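Local coordinates for protein O-phospho-L-seryl-tRNA:Cys-tRNA synthase (Methanocaldococcus jannaschii DSM 2661, PDB 5X6B) that probably converts O-phosphoseryl-tRNA into cysteinyl-tRNA with the help of a pyridoxal phosphate cofactor, at residues B[101-106]-B[301-306]; B[108-113]-B[305-310]; B[126-131]-B[287-292]; B[143-148]-B[201-206]. All blocks are in the same frame, centred on the assembly; numbering follows the deposited sequence.

Interaction 1: B[101-106]-B[301-306]; sequences KDFLED and VTLMAS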
# COMPACT_ATOMS: atom_id res chain seq x y z
N LYS B 101 -9.59 6.66 10.84
CA LYS B 101 -10.90 6.85 11.44
C LYS B 101 -11.82 7.60 10.48
O LYS B 101 -12.94 7.16 10.21
CB LYS B 101 -10.77 7.62 12.76
CG LYS B 101 -12.09 7.95 13.42
CD LYS B 101 -11.92 9.06 14.44
CE LYS B 101 -12.97 8.99 15.51
NZ LYS B 101 -12.50 9.61 16.79
N ASP B 102 -11.34 8.73 9.96
CA ASP B 102 -12.13 9.54 9.04
C ASP B 102 -12.43 8.78 7.75
O ASP B 102 -13.51 8.89 7.19
CB ASP B 102 -11.40 10.85 8.74
CG ASP B 102 -11.42 11.80 9.91
OD1 ASP B 102 -12.22 11.57 10.84
OD2 ASP B 102 -10.63 12.77 9.91
N PHE B 103 -11.46 8.00 7.29
CA PHE B 103 -11.63 7.21 6.08
C PHE B 103 -12.70 6.14 6.27
O PHE B 103 -13.51 5.88 5.37
CB PHE B 103 -10.31 6.57 5.67
CG PHE B 103 -10.45 5.54 4.58
CD1 PHE B 103 -10.75 5.93 3.29
CD2 PHE B 103 -10.29 4.20 4.85
CE1 PHE B 103 -10.89 4.98 2.28
CE2 PHE B 103 -10.42 3.25 3.86
CZ PHE B 103 -10.73 3.64 2.57
N LEU B 104 -12.71 5.52 7.45
CA LEU B 104 -13.66 4.45 7.73
C LEU B 104 -15.09 4.97 7.81
O LEU B 104 -16.03 4.27 7.44
CB LEU B 104 -13.28 3.73 9.01
CG LEU B 104 -12.15 2.72 8.82
CD1 LEU B 104 -11.83 2.01 10.12
CD2 LEU B 104 -12.53 1.73 7.73
N GLU B 105 -15.26 6.20 8.29
CA GLU B 105 -16.58 6.79 8.32
C GLU B 105 -16.98 7.25 6.91
O GLU B 105 -18.14 7.13 6.52
CB GLU B 105 -16.65 7.94 9.33
CG GLU B 105 -16.36 9.32 8.76
CD GLU B 105 -16.15 10.35 9.85
OE1 GLU B 105 -16.25 9.99 11.04
OE2 GLU B 105 -15.90 11.53 9.51
N ASP B 106 -16.02 7.75 6.14
CA ASP B 106 -16.30 8.20 4.78
C ASP B 106 -16.62 7.02 3.87
O ASP B 106 -17.49 7.11 3.00
CB ASP B 106 -15.13 9.00 4.21
CG ASP B 106 -14.95 10.34 4.90
OD1 ASP B 106 -15.91 10.80 5.56
OD2 ASP B 106 -13.86 10.94 4.78
N VAL B 301 -2.96 2.50 2.85
CA VAL B 301 -2.51 3.83 2.46
C VAL B 301 -2.87 4.10 1.00
O VAL B 301 -3.30 5.20 0.66
CB VAL B 301 -1.01 3.99 2.67
CG1 VAL B 301 -0.53 5.35 2.14
CG2 VAL B 301 -0.68 3.85 4.14
N THR B 302 -2.70 3.10 0.14
CA THR B 302 -3.09 3.23 -1.25
C THR B 302 -4.61 3.35 -1.37
O THR B 302 -5.11 4.09 -2.21
CB THR B 302 -2.60 2.05 -2.11
OG1 THR B 302 -3.20 0.83 -1.65
CG2 THR B 302 -1.09 1.94 -2.03
N LEU B 303 -5.33 2.64 -0.51
CA LEU B 303 -6.79 2.66 -0.51
C LEU B 303 -7.32 4.06 -0.17
O LEU B 303 -8.24 4.56 -0.82
CB LEU B 303 -7.35 1.63 0.47
CG LEU B 303 -8.86 1.38 0.46
CD1 LEU B 303 -9.34 0.89 -0.90
CD2 LEU B 303 -9.24 0.37 1.54
N MET B 304 -6.72 4.69 0.83
CA MET B 304 -7.07 6.06 1.20
C MET B 304 -6.65 7.05 0.11
O MET B 304 -7.32 8.06 -0.13
CB MET B 304 -6.43 6.45 2.53
CG MET B 304 -7.03 5.75 3.75
SD MET B 304 -6.32 6.35 5.30
CE MET B 304 -4.68 5.64 5.22
N ALA B 305 -5.53 6.77 -0.54
CA ALA B 305 -5.00 7.66 -1.57
C ALA B 305 -5.80 7.57 -2.87
O ALA B 305 -6.07 8.58 -3.52
CB ALA B 305 -3.54 7.36 -1.83
N SER B 306 -6.19 6.36 -3.25
CA SER B 306 -6.98 6.15 -4.46
C SER B 306 -8.45 6.49 -4.26
O SER B 306 -9.23 6.47 -5.21
CB SER B 306 -6.86 4.70 -4.93
OG SER B 306 -5.52 4.37 -5.22
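F103 reaches from helix 100-111 across to L303 and M304 of helix 298-305, and its ring makes nearly the whole contact. At the base, F103 CB lies beside the thioether, 4.0 Å from M304 SD. One atom further out, F103 CG sits 3.5 Å from M304 CG, with CD1 and CD2 only slightly more distant. That methylene stands over one face of the ring, 3.8 Å from the centroid and 20° off the normal, a CH-pi contact, while the sulfur lies obliquely and adds a Met-aromatic component. Farther along, CE1 faces the backbone between L303 and M304. CE2 approaches L303 CD2, and CZ ends 3.6 Å from L303 CG. With F103 CG anti to the backbone N (chi1 169°), the side chain points its ring toward the other helix. Replacing F103 with an alanine would probably open a gap between the helices and leave the M304 methylene and the L303 branch without their aromatic partner. Around this buried contact, F103 also meets F307 edge-to-face and packs on Y44 of the second subunit, M304 packs on L47 of that subunit, and helix 69-77 touches V301, T302 and A305 of helix 298-305.

Interaction 2: B[108-113]-B[305-310]; sequences AKFLNM and ASFPHV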
# COMPACT_ATOMS: atom_id res chain seq x y z
N ALA B 108 -17.97 4.44 4.90
CA ALA B 108 -19.26 3.97 5.38
C ALA B 108 -20.39 4.74 4.70
O ALA B 108 -21.35 4.15 4.22
CB ALA B 108 -19.35 4.11 6.89
N LYS B 109 -20.26 6.07 4.68
CA LYS B 109 -21.24 6.91 3.98
C LYS B 109 -21.30 6.53 2.51
O LYS B 109 -22.37 6.44 1.93
CB LYS B 109 -20.88 8.39 4.12
CG LYS B 109 -20.97 8.95 5.53
CD LYS B 109 -20.68 10.45 5.52
CE LYS B 109 -20.75 11.05 6.92
NZ LYS B 109 -20.44 12.51 6.91
N PHE B 110 -20.12 6.32 1.93
CA PHE B 110 -19.97 5.98 0.52
C PHE B 110 -20.76 4.73 0.16
O PHE B 110 -21.27 4.61 -0.95
CB PHE B 110 -18.49 5.81 0.18
CG PHE B 110 -18.22 5.43 -1.25
CD1 PHE B 110 -18.49 6.32 -2.28
CD2 PHE B 110 -17.68 4.19 -1.56
CE1 PHE B 110 -18.23 5.98 -3.59
CE2 PHE B 110 -17.41 3.85 -2.88
CZ PHE B 110 -17.69 4.74 -3.89
N LEU B 111 -20.85 3.80 1.11
CA LEU B 111 -21.58 2.56 0.91
C LEU B 111 -22.97 2.63 1.53
O LEU B 111 -23.75 1.68 1.43
CB LEU B 111 -20.81 1.39 1.50
CG LEU B 111 -19.42 1.15 0.93
CD1 LEU B 111 -18.81 -0.11 1.54
CD2 LEU B 111 -19.48 1.04 -0.58
N ASN B 112 -23.25 3.75 2.18
CA ASN B 112 -24.49 3.93 2.94
C ASN B 112 -24.71 2.79 3.92
O ASN B 112 -25.77 2.18 3.95
CB ASN B 112 -25.68 4.06 1.99
CG ASN B 112 -26.88 4.72 2.65
OD1 ASN B 112 -26.72 5.50 3.59
ND2 ASN B 112 -28.07 4.41 2.16
N MET B 113 -23.69 2.50 4.72
CA MET B 113 -23.78 1.52 5.79
C MET B 113 -23.44 2.20 7.11
O MET B 113 -22.88 3.30 7.12
CB MET B 113 -22.86 0.33 5.53
CG MET B 113 -23.19 -0.47 4.27
SD MET B 113 -24.69 -1.46 4.41
CE MET B 113 -24.19 -2.69 5.60
N ALA B 305 -5.53 6.77 -0.54
CA ALA B 305 -5.00 7.66 -1.57
C ALA B 305 -5.80 7.57 -2.87
O ALA B 305 -6.07 8.58 -3.52
CB ALA B 305 -3.54 7.36 -1.83
N SER B 306 -6.19 6.36 -3.25
CA SER B 306 -6.98 6.15 -4.46
C SER B 306 -8.45 6.49 -4.26
O SER B 306 -9.23 6.47 -5.21
CB SER B 306 -6.86 4.70 -4.93
OG SER B 306 -5.52 4.37 -5.22
N PHE B 307 -8.83 6.80 -3.03
CA PHE B 307 -10.24 6.96 -2.70
C PHE B 307 -10.93 8.10 -3.48
O PHE B 307 -12.01 7.88 -4.03
CB PHE B 307 -10.41 7.17 -1.19
CG PHE B 307 -11.84 7.26 -0.75
CD1 PHE B 307 -12.71 6.20 -0.97
CD2 PHE B 307 -12.31 8.38 -0.10
CE1 PHE B 307 -14.03 6.28 -0.58
CE2 PHE B 307 -13.63 8.46 0.31
CZ PHE B 307 -14.49 7.41 0.07
N PRO B 308 -10.32 9.30 -3.54
CA PRO B 308 -10.99 10.34 -4.34
C PRO B 308 -11.12 9.97 -5.82
O PRO B 308 -12.13 10.28 -6.45
CB PRO B 308 -10.08 11.56 -4.17
CG PRO B 308 -9.37 11.32 -2.88
CD PRO B 308 -9.14 9.84 -2.84
N HIS B 309 -10.09 9.32 -6.37
CA HIS B 309 -10.15 8.82 -7.74
C HIS B 309 -11.24 7.77 -7.91
O HIS B 309 -11.87 7.68 -8.96
CB HIS B 309 -8.79 8.24 -8.15
CG HIS B 309 -8.83 7.46 -9.42
ND1 HIS B 309 -9.11 8.03 -10.64
CD2 HIS B 309 -8.62 6.14 -9.67
CE1 HIS B 309 -9.07 7.11 -11.59
NE2 HIS B 309 -8.77 5.95 -11.02
N VAL B 310 -11.47 6.98 -6.86
CA VAL B 310 -12.48 5.93 -6.91
C VAL B 310 -13.90 6.51 -6.85
O VAL B 310 -14.77 6.12 -7.64
CB VAL B 310 -12.28 4.91 -5.77
CG1 VAL B 310 -13.53 4.06 -5.55
CG2 VAL B 310 -11.09 4.02 -6.08
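An edge-to-face aromatic pair, F110 with F307, links the C-terminal end of helix 100-111 to the first turn of helix 307-314, in a partly buried part of the fold. The edge of F307 is directed at the face of F110: the ring centroids are 5.7 Å apart and the planes stand at 81°, a T-shaped pair with the edge displaced toward the rim. F307 CE1 comes 4.2 Å above the F110 plane. In return F110 CB lies at the edge of the F307 ring, near its plane, 4.3 Å from F307 CZ. Both first torsions are trans (F110 chi1 179°, F307 chi1 -176°), which extends each ring from its own helix toward the other. At the far end of F110, CZ comes 4.5 Å from V310 CG1, one helical turn beyond F307, while V311 and V314 of the same helix also pack on F110. Just past F110 the helix is closed off by a Schellman motif: N112 takes a positive phi, M113 N bonds to A108 O at 2.9 Å, and N112 N bonds to K109 O. F307 is shared further, meeting Y44 of the second subunit edge-to-face. Such T-shaped pairing between phenylalanines of two helices is an apolar way of packing helix against helix, here extended to the subunit interface by Y44.

Interaction 3: B[126-131]-B[287-292]; sequences KFIVMH and EIEMLG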
# COMPACT_ATOMS: atom_id res chain seq x y z
N LYS B 126 -15.49 -12.01 4.61
CA LYS B 126 -16.47 -13.07 4.63
C LYS B 126 -16.24 -13.98 5.82
O LYS B 126 -17.16 -14.28 6.59
CB LYS B 126 -16.42 -13.91 3.35
CG LYS B 126 -16.76 -13.18 2.07
CD LYS B 126 -16.48 -14.10 0.90
CE LYS B 126 -16.67 -13.40 -0.42
NZ LYS B 126 -16.28 -14.32 -1.53
N PHE B 127 -14.99 -14.42 5.97
CA PHE B 127 -14.62 -15.31 7.05
C PHE B 127 -14.95 -14.70 8.41
O PHE B 127 -15.41 -15.40 9.31
CB PHE B 127 -13.14 -15.66 7.00
CG PHE B 127 -12.68 -16.50 8.15
CD1 PHE B 127 -13.14 -17.80 8.30
CD2 PHE B 127 -11.81 -15.98 9.10
CE1 PHE B 127 -12.73 -18.57 9.37
CE2 PHE B 127 -11.39 -16.75 10.16
CZ PHE B 127 -11.86 -18.05 10.30
N ILE B 128 -14.74 -13.40 8.53
CA ILE B 128 -15.01 -12.70 9.78
C ILE B 128 -16.48 -12.79 10.18
O ILE B 128 -16.78 -13.15 11.32
CB ILE B 128 -14.60 -11.21 9.70
CG1 ILE B 128 -13.09 -11.08 9.84
CG2 ILE B 128 -15.28 -10.41 10.79
CD1 ILE B 128 -12.57 -9.71 9.53
N VAL B 129 -17.38 -12.48 9.26
CA VAL B 129 -18.80 -12.53 9.59
C VAL B 129 -19.28 -13.98 9.74
O VAL B 129 -20.15 -14.26 10.55
CB VAL B 129 -19.68 -11.80 8.53
CG1 VAL B 129 -19.30 -10.33 8.47
CG2 VAL B 129 -19.56 -12.44 7.17
N MET B 130 -18.68 -14.89 8.98
CA MET B 130 -19.01 -16.30 9.10
C MET B 130 -18.56 -16.85 10.44
O MET B 130 -19.11 -17.83 10.95
CB MET B 130 -18.36 -17.11 7.97
CG MET B 130 -19.04 -17.00 6.63
SD MET B 130 -18.22 -18.07 5.43
CE MET B 130 -19.13 -17.66 3.93
N HIS B 131 -17.55 -16.21 11.02
CA HIS B 131 -16.94 -16.69 12.24
C HIS B 131 -17.55 -16.04 13.48
O HIS B 131 -17.57 -16.64 14.56
CB HIS B 131 -15.43 -16.43 12.20
CG HIS B 131 -14.67 -17.05 13.34
ND1 HIS B 131 -14.42 -16.37 14.51
CD2 HIS B 131 -14.11 -18.27 13.48
CE1 HIS B 131 -13.74 -17.15 15.33
NE2 HIS B 131 -13.54 -18.31 14.73
N GLU B 287 -9.77 -5.55 18.89
CA GLU B 287 -10.89 -6.32 18.36
C GLU B 287 -10.42 -7.68 17.86
O GLU B 287 -9.47 -7.77 17.08
CB GLU B 287 -11.61 -5.55 17.25
CG GLU B 287 -12.22 -4.24 17.72
CD GLU B 287 -12.84 -3.44 16.58
OE1 GLU B 287 -12.76 -3.88 15.42
OE2 GLU B 287 -13.41 -2.36 16.86
N ILE B 288 -11.10 -8.73 18.30
CA ILE B 288 -10.66 -10.11 18.11
C ILE B 288 -10.61 -10.55 16.65
O ILE B 288 -9.67 -11.22 16.23
CB ILE B 288 -11.59 -11.09 18.87
CG1 ILE B 288 -11.59 -10.77 20.36
CG2 ILE B 288 -11.16 -12.53 18.65
CD1 ILE B 288 -12.54 -11.61 21.15
N GLU B 289 -11.63 -10.18 15.87
CA GLU B 289 -11.69 -10.61 14.48
C GLU B 289 -10.64 -9.89 13.62
O GLU B 289 -10.27 -10.37 12.55
CB GLU B 289 -13.09 -10.38 13.91
CG GLU B 289 -14.20 -11.20 14.59
CD GLU B 289 -14.06 -12.70 14.36
OE1 GLU B 289 -13.39 -13.11 13.38
OE2 GLU B 289 -14.63 -13.48 15.15
N MET B 290 -10.16 -8.75 14.10
CA MET B 290 -9.06 -8.04 13.46
C MET B 290 -7.72 -8.66 13.82
O MET B 290 -6.69 -8.30 13.26
CB MET B 290 -9.05 -6.56 13.85
CG MET B 290 -10.32 -5.78 13.52
SD MET B 290 -10.53 -5.43 11.77
CE MET B 290 -11.65 -6.75 11.29
N LEU B 291 -7.74 -9.60 14.77
CA LEU B 291 -6.55 -9.99 15.51
C LEU B 291 -5.93 -8.73 16.11
O LEU B 291 -4.71 -8.60 16.21
CB LEU B 291 -5.54 -10.74 14.63
CG LEU B 291 -5.92 -12.18 14.28
CD1 LEU B 291 -4.84 -12.84 13.44
CD2 LEU B 291 -6.19 -12.98 15.55
N GLY B 292 -6.81 -7.81 16.49
CA GLY B 292 -6.44 -6.54 17.09
C GLY B 292 -5.61 -5.64 16.19
O GLY B 292 -5.15 -4.59 16.61
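H131 ND1 donates to E289 OE2 at 3.0 Å, tying the end of helix 122-132 to the loop before helix 298-305. The bond is fairly straight, with an N-H...O angle of 161°. The oxygen lies at the ring edge, nearly in the imidazole plane, and accepts through its syn lone pair, even though the ring and carboxylate planes are turned 61° apart. The other oxygen, E289 OE1, forms a salt bridge with R156 NH2 of the second subunit, leaving the buried carboxylate gripped from both ends. That shared grip would probably help keep the group ionised and its rotation fixed. The E289 chain bends at chi2 (-66°), which curls the carboxylate toward H131 while CB and CG stay against I128. There the two side chains slide past one another in opposite directions, I128 CG2 resting 3.8 Å from E289 CB. The other branch of I128 runs out to CD1, which touches M290 CE at 3.6 Å; the two side chains cross at about a right angle. M290 starts away from the helix, and its bends at chi2 and chi3 bring the methyl back to it. The turn carrying E289 and M290 is braced by G292 N bonding to E287 O at 2.7 Å, and G292 O accepts from Y148 OH of the second subunit. This is a His-carboxylate hydrogen bond, with an arginine of the second subunit on the other carboxylate oxygen, set where two subunits meet; the nearest atom of the two segments lies about 7 Å from the bound nucleic acid.

Interaction 4: B[143-148]-B[201-206]; sequences DKNAHY and HVDGEY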
# COMPACT_ATOMS: atom_id res chain seq x y z
N ASP B 143 -25.40 -18.06 -3.89
CA ASP B 143 -25.67 -18.36 -5.30
C ASP B 143 -24.66 -19.36 -5.86
O ASP B 143 -23.58 -19.53 -5.31
CB ASP B 143 -25.65 -17.07 -6.14
CG ASP B 143 -24.33 -16.33 -6.05
OD1 ASP B 143 -23.66 -16.40 -4.99
OD2 ASP B 143 -23.95 -15.67 -7.04
N LYS B 144 -25.01 -20.01 -6.96
CA LYS B 144 -24.14 -21.01 -7.56
C LYS B 144 -22.97 -20.38 -8.31
O LYS B 144 -22.03 -21.07 -8.70
CB LYS B 144 -24.94 -21.91 -8.51
CG LYS B 144 -24.87 -23.38 -8.14
CD LYS B 144 -25.63 -24.26 -9.11
CE LYS B 144 -26.79 -24.96 -8.41
NZ LYS B 144 -27.36 -26.09 -9.19
N ASN B 145 -23.03 -19.06 -8.50
CA ASN B 145 -21.96 -18.33 -9.17
C ASN B 145 -20.93 -17.78 -8.19
O ASN B 145 -20.05 -17.01 -8.57
CB ASN B 145 -22.52 -17.17 -9.99
CG ASN B 145 -22.98 -17.58 -11.36
OD1 ASN B 145 -22.71 -18.70 -11.82
ND2 ASN B 145 -23.66 -16.67 -12.05
N ALA B 146 -21.05 -18.18 -6.93
CA ALA B 146 -20.22 -17.62 -5.88
C ALA B 146 -18.73 -17.90 -6.08
O ALA B 146 -18.35 -18.96 -6.60
CB ALA B 146 -20.67 -18.13 -4.52
N HIS B 147 -17.91 -16.94 -5.68
CA HIS B 147 -16.46 -17.05 -5.75
C HIS B 147 -15.98 -18.14 -4.80
O HIS B 147 -16.53 -18.31 -3.71
CB HIS B 147 -15.81 -15.72 -5.40
CG HIS B 147 -14.36 -15.63 -5.77
ND1 HIS B 147 -13.35 -15.76 -4.85
CD2 HIS B 147 -13.76 -15.42 -6.97
CE1 HIS B 147 -12.18 -15.64 -5.47
NE2 HIS B 147 -12.41 -15.44 -6.75
N TYR B 148 -14.95 -18.88 -5.21
CA TYR B 148 -14.46 -20.03 -4.45
C TYR B 148 -14.14 -19.67 -3.00
O TYR B 148 -14.24 -20.51 -2.11
CB TYR B 148 -13.22 -20.64 -5.12
CG TYR B 148 -11.93 -19.86 -4.96
CD1 TYR B 148 -11.12 -20.04 -3.84
CD2 TYR B 148 -11.50 -18.98 -5.94
CE1 TYR B 148 -9.94 -19.35 -3.69
CE2 TYR B 148 -10.32 -18.27 -5.80
CZ TYR B 148 -9.54 -18.46 -4.67
OH TYR B 148 -8.36 -17.76 -4.52
N HIS B 201 -22.57 -10.24 -5.66
CA HIS B 201 -23.21 -9.12 -6.37
C HIS B 201 -22.89 -9.12 -7.86
O HIS B 201 -23.77 -8.89 -8.69
CB HIS B 201 -22.80 -7.79 -5.75
CG HIS B 201 -23.73 -6.67 -6.07
ND1 HIS B 201 -23.50 -5.37 -5.67
CD2 HIS B 201 -24.91 -6.65 -6.75
CE1 HIS B 201 -24.49 -4.60 -6.09
NE2 HIS B 201 -25.35 -5.35 -6.75
N VAL B 202 -21.63 -9.36 -8.18
CA VAL B 202 -21.21 -9.68 -9.54
C VAL B 202 -20.26 -10.87 -9.48
O VAL B 202 -19.22 -10.81 -8.82
CB VAL B 202 -20.53 -8.48 -10.25
CG1 VAL B 202 -19.75 -8.94 -11.48
CG2 VAL B 202 -21.55 -7.43 -10.66
N ASP B 203 -20.64 -11.97 -10.13
CA ASP B 203 -19.77 -13.14 -10.14
C ASP B 203 -18.53 -12.88 -10.98
O ASP B 203 -18.54 -12.00 -11.85
CB ASP B 203 -20.50 -14.37 -10.69
CG ASP B 203 -21.02 -14.16 -12.09
OD1 ASP B 203 -21.74 -13.17 -12.32
OD2 ASP B 203 -20.66 -14.98 -12.97
N GLY B 204 -17.49 -13.66 -10.74
CA GLY B 204 -16.21 -13.47 -11.40
C GLY B 204 -15.99 -14.40 -12.57
O GLY B 204 -14.87 -14.51 -13.08
N GLU B 205 -17.04 -15.08 -13.01
CA GLU B 205 -16.92 -15.96 -14.17
C GLU B 205 -17.66 -15.38 -15.37
O GLU B 205 -17.24 -15.57 -16.51
CB GLU B 205 -17.46 -17.36 -13.85
CG GLU B 205 -17.20 -18.39 -14.94
CD GLU B 205 -15.72 -18.68 -15.15
OE1 GLU B 205 -14.92 -18.41 -14.23
OE2 GLU B 205 -15.37 -19.17 -16.24
N TYR B 206 -18.75 -14.67 -15.11
CA TYR B 206 -19.58 -14.15 -16.19
C TYR B 206 -19.78 -12.65 -16.07
O TYR B 206 -20.08 -11.98 -17.06
CB TYR B 206 -20.93 -14.88 -16.21
CG TYR B 206 -20.80 -16.38 -16.40
CD1 TYR B 206 -20.47 -16.91 -17.64
CD2 TYR B 206 -20.98 -17.26 -15.34
CE1 TYR B 206 -20.34 -18.27 -17.82
CE2 TYR B 206 -20.85 -18.62 -15.51
CZ TYR B 206 -20.53 -19.12 -16.76
OH TYR B 206 -20.39 -20.48 -16.95
O HOH W 1 -17.59 -15.63 -8.88
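N145 and D203 lie against each other where the loop after strand 139-143 meets the loop after strand 194-200, and Y206 closes one end of the contact. The two side chains begin in van der Waals contact, N145 CB to D203 CB 3.5 Å, and then run out with their flat ends stacked, the amide and carboxylate planes 16° apart. N145 ND2 therefore sits over D203 CG at 3.6 Å; its hydrogen bond goes to Y173 O, while N145 OD1 bonds to Y166 OH. That same OD1 approaches the edge of the Y206 ring, 4.1 Å from Y206 CE2, and the ring stacks on Y173. D203 serves its own loop: OD2 accepts from Y206 N at 2.9 Å, an Asx motif in which the donor comes from above the carboxylate plane at a bent 134°, and OD1 takes N208 N. Its chi1 of 59° sets CG between the backbone N and the carbonyl carbon, turning the carboxylate back over the following turn. A water bridges the loops, donating to N145 O at 2.8 Å and accepting from G204 N at 2.7 Å. A leucine in place of D203 is likely to leave Y206 N and N208 N without their acceptor and set the turn free to shift. No direct hydrogen bond crosses: N145 is held by Y166 and Y173, D203 by its own loop, and stacking plus one water join them.

Overall arrangement
Interactions 1 and 2 form one continuous packing region: their centres lie about 7 Å apart, both use helix 100-111, and the consecutive helices 298-305 and 307-314 supply the other side, with F103 CE1 touching F307 CG at 3.9 Å. Interaction 3 lies about 20 Å from interaction 1, centre to centre, and interaction 4 about 23 Å from interaction 3, although K126 NZ and H147 CB touch. Along the chain, the segments of interaction 4 fall between those of interaction 3, which lie between those of interactions 1 and 2. Helices before and after the seven-stranded mixed sheet are thus brought together, and interactions 1, 2 and 3 touch the second subunit, as does Y148 of interaction 4.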